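Local coordinates for ArCE4A (Arthrobacter sp. AW19M34-1, PDB 5LFZ), which probably removes acetyl groups from N-acetylated carbohydrate polymers as a metal-dependent deacetylase of carbohydrate esterase family 4, at residues V143-W148 / Q154-I159; S47-P52 / Q185-L190. All coordinates share one frame; numbering follows the deposited sequence.

Contact 1: V143-W148 / Q154-I159; sequences VDTLDW and QKTVRI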
loop_
_atom_site.group_PDB
_atom_site.type_symbol
_atom_site.label_atom_id
_atom_site.label_comp_id
_atom_site.label_asym_id
_atom_site.label_seq_id
_atom_site.Cartn_x
_atom_site.Cartn_y
_atom_site.Cartn_z
ATOM N N VAL A 143 9.814 -5.804 -3.304
ATOM C CA VAL A 143 10.148 -6.585 -2.116
ATOM C C VAL A 143 8.897 -7.188 -1.496
ATOM O O VAL A 143 8.065 -6.473 -0.944
ATOM C CB VAL A 143 10.862 -5.739 -1.045
ATOM C CG1 VAL A 143 11.183 -6.600 0.176
ATOM C CG2 VAL A 143 12.121 -5.106 -1.615
ATOM N N ASP A 144 8.772 -8.506 -1.601
ATOM C CA ASP A 144 7.680 -9.233 -0.967
ATOM C C ASP A 144 8.165 -9.809 0.363
ATOM O O ASP A 144 8.976 -10.736 0.381
ATOM C CB ASP A 144 7.180 -10.350 -1.888
ATOM C CG ASP A 144 5.977 -11.093 -1.329
ATOM O OD1 ASP A 144 5.569 -10.836 -0.178
ATOM O OD2 ASP A 144 5.444 -11.961 -2.049
ATOM N N THR A 145 7.664 -9.285 1.479
ATOM C CA THR A 145 8.111 -9.777 2.785
ATOM C C THR A 145 7.600 -11.179 3.092
ATOM O O THR A 145 8.033 -11.806 4.068
ATOM C CB THR A 145 7.667 -8.855 3.925
ATOM O OG1 THR A 145 6.234 -8.804 3.964
ATOM C CG2 THR A 145 8.236 -7.468 3.738
ATOM N N LEU A 146 6.683 -11.659 2.256
ATOM C CA LEU A 146 6.072 -12.978 2.402
ATOM C C LEU A 146 5.297 -13.108 3.709
ATOM O O LEU A 146 5.056 -14.221 4.182
ATOM C CB LEU A 146 7.133 -14.085 2.314
ATOM C CG LEU A 146 7.931 -14.131 1.008
ATOM C CD1 LEU A 146 9.086 -15.121 1.111
ATOM C CD2 LEU A 146 7.011 -14.482 -0.151
ATOM N N ASP A 147 4.884 -11.983 4.289
ATOM C CA ASP A 147 4.232 -12.049 5.594
ATOM C C ASP A 147 2.858 -12.714 5.485
ATOM O O ASP A 147 2.330 -13.230 6.474
ATOM C CB ASP A 147 4.147 -10.658 6.260
ATOM C CG ASP A 147 3.221 -9.676 5.543
ATOM O OD1 ASP A 147 2.998 -9.778 4.320
ATOM O OD2 ASP A 147 2.738 -8.758 6.242
ATOM N N TRP A 148 2.320 -12.759 4.266
ATOM C CA TRP A 148 1.057 -13.433 3.988
ATOM C C TRP A 148 1.182 -14.955 4.109
ATOM O O TRP A 148 0.176 -15.651 4.253
ATOM C CB TRP A 148 0.553 -13.050 2.590
ATOM C CG TRP A 148 1.560 -13.330 1.511
ATOM C CD1 TRP A 148 2.632 -12.558 1.175
ATOM C CD2 TRP A 148 1.583 -14.455 0.624
ATOM N NE1 TRP A 148 3.331 -13.137 0.142
ATOM C CE2 TRP A 148 2.706 -14.302 -0.216
ATOM C CE3 TRP A 148 0.765 -15.577 0.457
ATOM C CZ2 TRP A 148 3.031 -15.227 -1.207
ATOM C CZ3 TRP A 148 1.089 -16.495 -0.529
ATOM C CH2 TRP A 148 2.213 -16.316 -1.346
ATOM N N GLN A 154 9.697 -11.060 12.673
ATOM C CA GLN A 154 11.129 -10.900 12.467
ATOM C C GLN A 154 11.533 -11.245 11.034
ATOM O O GLN A 154 12.409 -10.604 10.463
ATOM C CB GLN A 154 11.915 -11.756 13.455
ATOM C CG GLN A 154 13.402 -11.474 13.443
ATOM C CD GLN A 154 13.731 -10.065 13.897
ATOM O OE1 GLN A 154 13.180 -9.575 14.881
ATOM N NE2 GLN A 154 14.631 -9.406 13.177
ATOM N N LYS A 155 10.903 -12.259 10.454
ATOM C CA LYS A 155 11.198 -12.599 9.065
ATOM C C LYS A 155 10.741 -11.472 8.133
ATOM O O LYS A 155 11.395 -11.183 7.131
ATOM C CB LYS A 155 10.538 -13.921 8.677
ATOM C CG LYS A 155 10.799 -14.336 7.239
ATOM C CD LYS A 155 10.564 -15.827 7.053
ATOM C CE LYS A 155 10.860 -16.257 5.626
ATOM N NZ LYS A 155 10.828 -17.738 5.473
ATOM N N THR A 156 9.622 -10.837 8.472
ATOM C CA THR A 156 9.149 -9.675 7.725
ATOM C C THR A 156 10.223 -8.590 7.729
ATOM O O THR A 156 10.586 -8.059 6.682
ATOM C CB THR A 156 7.843 -9.121 8.318
ATOM O OG1 THR A 156 6.844 -10.149 8.301
ATOM C CG2 THR A 156 7.347 -7.918 7.507
ATOM N N VAL A 157 10.747 -8.285 8.910
ATOM C CA VAL A 157 11.809 -7.295 9.039
ATOM C C VAL A 157 13.051 -7.698 8.243
ATOM O O VAL A 157 13.624 -6.886 7.512
ATOM C CB VAL A 157 12.199 -7.090 10.514
ATOM C CG1 VAL A 157 13.430 -6.223 10.624
ATOM C CG2 VAL A 157 11.036 -6.487 11.296
ATOM N N ARG A 158 13.457 -8.960 8.378
ATOM C CA ARG A 158 14.686 -9.428 7.741
ATOM C C ARG A 158 14.628 -9.275 6.225
ATOM O O ARG A 158 15.547 -8.720 5.619
ATOM C CB ARG A 158 14.970 -10.890 8.101
ATOM C CG ARG A 158 16.282 -11.407 7.513
ATOM C CD ARG A 158 16.479 -12.893 7.762
ATOM N NE ARG A 158 15.425 -13.699 7.147
ATOM C CZ ARG A 158 15.006 -14.873 7.613
ATOM N NH1 ARG A 158 15.550 -15.392 8.709
ATOM N NH2 ARG A 158 14.043 -15.533 6.986
ATOM N N ILE A 159 13.546 -9.759 5.619
ATOM C CA ILE A 159 13.392 -9.693 4.164
ATOM C C ILE A 159 13.270 -8.254 3.680
ATOM O O ILE A 159 13.894 -7.869 2.691
ATOM C CB ILE A 159 12.171 -10.514 3.691
ATOM C CG1 ILE A 159 12.403 -11.999 3.980
ATOM C CG2 ILE A 159 11.914 -10.304 2.195
ATOM C CD1 ILE A 159 11.207 -12.882 3.702
HETATM O O HOH W 1 4.286 -8.886 9.168
#
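Ile159 lays its two branches over the turn that leaves strand 143-144: CG2 sits 3.5 Å from Asp144 O, while CD1 lies 3.4 Å from Thr145 O and meets Leu146 CD1, the two side chains crossing at about a right angle. With CG1 anti to the carbonyl carbon (chi1 -65°), CG2 falls anti to the backbone N and faces the strand end, while CG1 carries CD1 along the turn. One helical turn earlier, Thr156 presents its methyl CG2 to Thr145 CB at 3.7 Å. Its hydroxyl bonds chiefly to Asp152 O and accepts from a water that donates weakly to Asp147 OD2; OG1 packs 3.4 Å from Asp147 CB. The turn is an Asx turn, in which Asp144 OD1 takes Leu146 N from above the carboxylate plane at 2.8 Å. Trp148 NE1 reaches both oxygens of the same carboxylate on their syn sides. Thr145 OG1 pairs with Leu171 O, and Asp147 OD2 with His176 NE2 and His173 N. The helix therefore meets the turn mainly through van der Waals contacts, with one weakly held water bridge, whereas direct polar bonds fix the turn from its own residues, strand 168-173 and the loop after it.

Contact 2: S47-P52 / Q185-L190; sequences SEQHTP and QLVSKL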
loop_
_atom_site.group_PDB
_atom_site.type_symbol
_atom_site.label_atom_id
_atom_site.label_comp_id
_atom_site.label_asym_id
_atom_site.label_seq_id
_atom_site.Cartn_x
_atom_site.Cartn_y
_atom_site.Cartn_z
ATOM N N SER A 47 3.133 6.421 13.752
ATOM C CA SER A 47 3.128 7.750 14.349
ATOM C C SER A 47 4.296 7.936 15.312
ATOM O O SER A 47 4.960 8.972 15.300
ATOM C CB SER A 47 1.807 8.000 15.076
ATOM O OG SER A 47 1.822 9.248 15.747
ATOM N N GLU A 48 4.551 6.927 16.139
ATOM C CA GLU A 48 5.603 7.012 17.147
ATOM C C GLU A 48 6.978 7.236 16.525
ATOM O O GLU A 48 7.862 7.816 17.154
ATOM C CB GLU A 48 5.609 5.753 18.018
ATOM C CG GLU A 48 4.509 5.748 19.073
ATOM C CD GLU A 48 4.391 4.428 19.809
ATOM O OE1 GLU A 48 3.253 3.942 19.980
ATOM O OE2 GLU A 48 5.436 3.878 20.221
ATOM N N GLN A 49 7.160 6.799 15.284
ATOM C CA GLN A 49 8.438 7.010 14.620
ATOM C C GLN A 49 8.318 7.928 13.409
ATOM O O GLN A 49 9.161 7.885 12.513
ATOM C CB GLN A 49 9.051 5.673 14.216
ATOM C CG GLN A 49 9.263 4.745 15.398
ATOM C CD GLN A 49 10.132 3.559 15.062
ATOM O OE1 GLN A 49 11.159 3.694 14.398
ATOM N NE2 GLN A 49 9.727 2.385 15.522
ATOM N N HIS A 50 7.274 8.759 13.406
ATOM C CA HIS A 50 7.083 9.807 12.403
ATOM C C HIS A 50 7.266 9.270 10.985
ATOM O O HIS A 50 8.003 9.833 10.177
ATOM C CB HIS A 50 8.048 10.969 12.665
ATOM C CG HIS A 50 7.808 12.168 11.799
ATOM N ND1 HIS A 50 8.805 12.757 11.051
ATOM C CD2 HIS A 50 6.684 12.884 11.556
ATOM C CE1 HIS A 50 8.308 13.786 10.388
ATOM N NE2 HIS A 50 7.022 13.885 10.677
ATOM N N THR A 51 6.594 8.165 10.692
ATOM C CA THR A 51 6.784 7.488 9.423
ATOM C C THR A 51 5.472 7.339 8.677
ATOM O O THR A 51 4.488 6.859 9.245
ATOM C CB THR A 51 7.408 6.097 9.626
ATOM O OG1 THR A 51 8.737 6.239 10.147
ATOM C CG2 THR A 51 7.456 5.340 8.315
ATOM N N PRO A 52 5.448 7.757 7.401
ATOM C CA PRO A 52 4.270 7.577 6.556
ATOM C C PRO A 52 4.290 6.233 5.856
ATOM O O PRO A 52 5.354 5.647 5.660
ATOM C CB PRO A 52 4.398 8.709 5.545
ATOM C CG PRO A 52 5.885 8.825 5.346
ATOM C CD PRO A 52 6.525 8.472 6.688
ATOM N N GLN A 185 10.505 -2.290 14.694
ATOM C CA GLN A 185 11.842 -2.727 14.329
ATOM C C GLN A 185 12.171 -2.440 12.860
ATOM O O GLN A 185 13.295 -2.048 12.529
ATOM C CB GLN A 185 12.002 -4.221 14.621
ATOM C CG GLN A 185 13.389 -4.750 14.339
ATOM C CD GLN A 185 13.526 -6.234 14.630
ATOM O OE1 GLN A 185 14.616 -6.796 14.529
ATOM N NE2 GLN A 185 12.417 -6.877 14.991
ATOM N N LEU A 186 11.196 -2.643 11.982
ATOM C CA LEU A 186 11.418 -2.457 10.550
ATOM C C LEU A 186 11.781 -1.002 10.237
ATOM O O LEU A 186 12.722 -0.732 9.486
ATOM C CB LEU A 186 10.185 -2.885 9.752
ATOM C CG LEU A 186 10.338 -2.659 8.246
ATOM C CD1 LEU A 186 11.607 -3.330 7.746
ATOM C CD2 LEU A 186 9.130 -3.163 7.483
ATOM N N VAL A 187 11.042 -0.070 10.826
ATOM C CA VAL A 187 11.316 1.348 10.626
ATOM C C VAL A 187 12.700 1.716 11.161
ATOM O O VAL A 187 13.481 2.384 10.480
ATOM C CB VAL A 187 10.251 2.219 11.300
ATOM C CG1 VAL A 187 10.625 3.690 11.212
ATOM C CG2 VAL A 187 8.900 1.975 10.657
ATOM N N SER A 188 12.999 1.274 12.380
ATOM C CA SER A 188 14.294 1.554 12.997
ATOM C C SER A 188 15.441 1.076 12.118
ATOM O O SER A 188 16.398 1.810 11.876
ATOM C CB SER A 188 14.396 0.893 14.372
ATOM O OG SER A 188 13.484 1.482 15.282
ATOM N N LYS A 189 15.335 -0.156 11.634
ATOM C CA LYS A 189 16.400 -0.729 10.823
ATOM C C LYS A 189 16.511 -0.084 9.442
ATOM O O LYS A 189 17.617 0.094 8.936
ATOM C CB LYS A 189 16.209 -2.240 10.686
ATOM C CG LYS A 189 16.662 -3.008 11.930
ATOM C CD LYS A 189 16.444 -4.502 11.794
ATOM C CE LYS A 189 16.950 -5.241 13.021
ATOM N NZ LYS A 189 18.430 -5.175 13.139
ATOM N N LEU A 190 15.385 0.276 8.832
ATOM C CA LEU A 190 15.449 0.943 7.533
ATOM C C LEU A 190 16.072 2.332 7.680
ATOM O O LEU A 190 16.883 2.750 6.851
ATOM C CB LEU A 190 14.057 1.036 6.892
ATOM C CG LEU A 190 13.529 -0.287 6.324
ATOM C CD1 LEU A 190 12.066 -0.149 5.942
ATOM C CD2 LEU A 190 14.370 -0.744 5.129
#
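The chain at 47-52 leaves helix 39-48 through a Schellman motif and passes beside helix 177-192, with the CA atoms of Gln49 and Val187 7.5 Å apart at the nearest point. His50, at positive phi (49°), is the C-prime residue: its N bonds to Ser47 O, and Thr51 N reaches back to Leu46 O. This reversal brings Gln49 and Thr51 to the same helix, where Val187 CG1 lies between them. Gln49 starts with CG anti to the carbonyl carbon and then runs out extended, sliding past Val187 in the opposite direction, until OE1 stands 3.2 Å from Val187 CG1. The same oxygen is 3.3 Å from Ser188 OG, but the firm polar partner of both side chains is Pro184 O, which receives Gln49 NE2 and Ser188 OG. Thr51 OG1 is the second polar atom beside this methyl, 3.3 Å from Val187 CG1, and donates to Gln49 O at 2.9 Å from well above the carbonyl plane, bridging across His50. Shortening Gln49 to an alanine would probably cost Pro184 O the side-chain amide that reaches it from across the contact and uncover part of Val187 and Ser188. Deeper in, Val187 packs on Leu29 of strand 26-32 and on Leu197 of strand 196-197, and Thr51 also touches Leu197. The contact thus joins the exit of helix 39-48, just before strand 54-57, to helix 177-192, whose Leu186 and Lys189 lean on helix 153-163.

Overall arrangement
Contacts 1 and 2 have centres 16 Å apart and meet through adjacent helices, since 154-159 and 185-190 pack on each other. Gln154 OE1 lies 2.8 Å from Gln185 NE2, a probable hydrogen bond, and Val157 CG1 is 3.7 Å from Lys189 CD. In sequence, contact 1 is nested inside the loop that contact 2 closes. Of the two, contact 1 lies near the metal site: the side chain of Asp147 is about 9 Å from the nickel ion, which is held by Asp33, His82 and His86. Contact 2 is structural packing, joining the exit of helix 39-48 to helix 177-192, beside the parallel sheet of this NodB-homology fold.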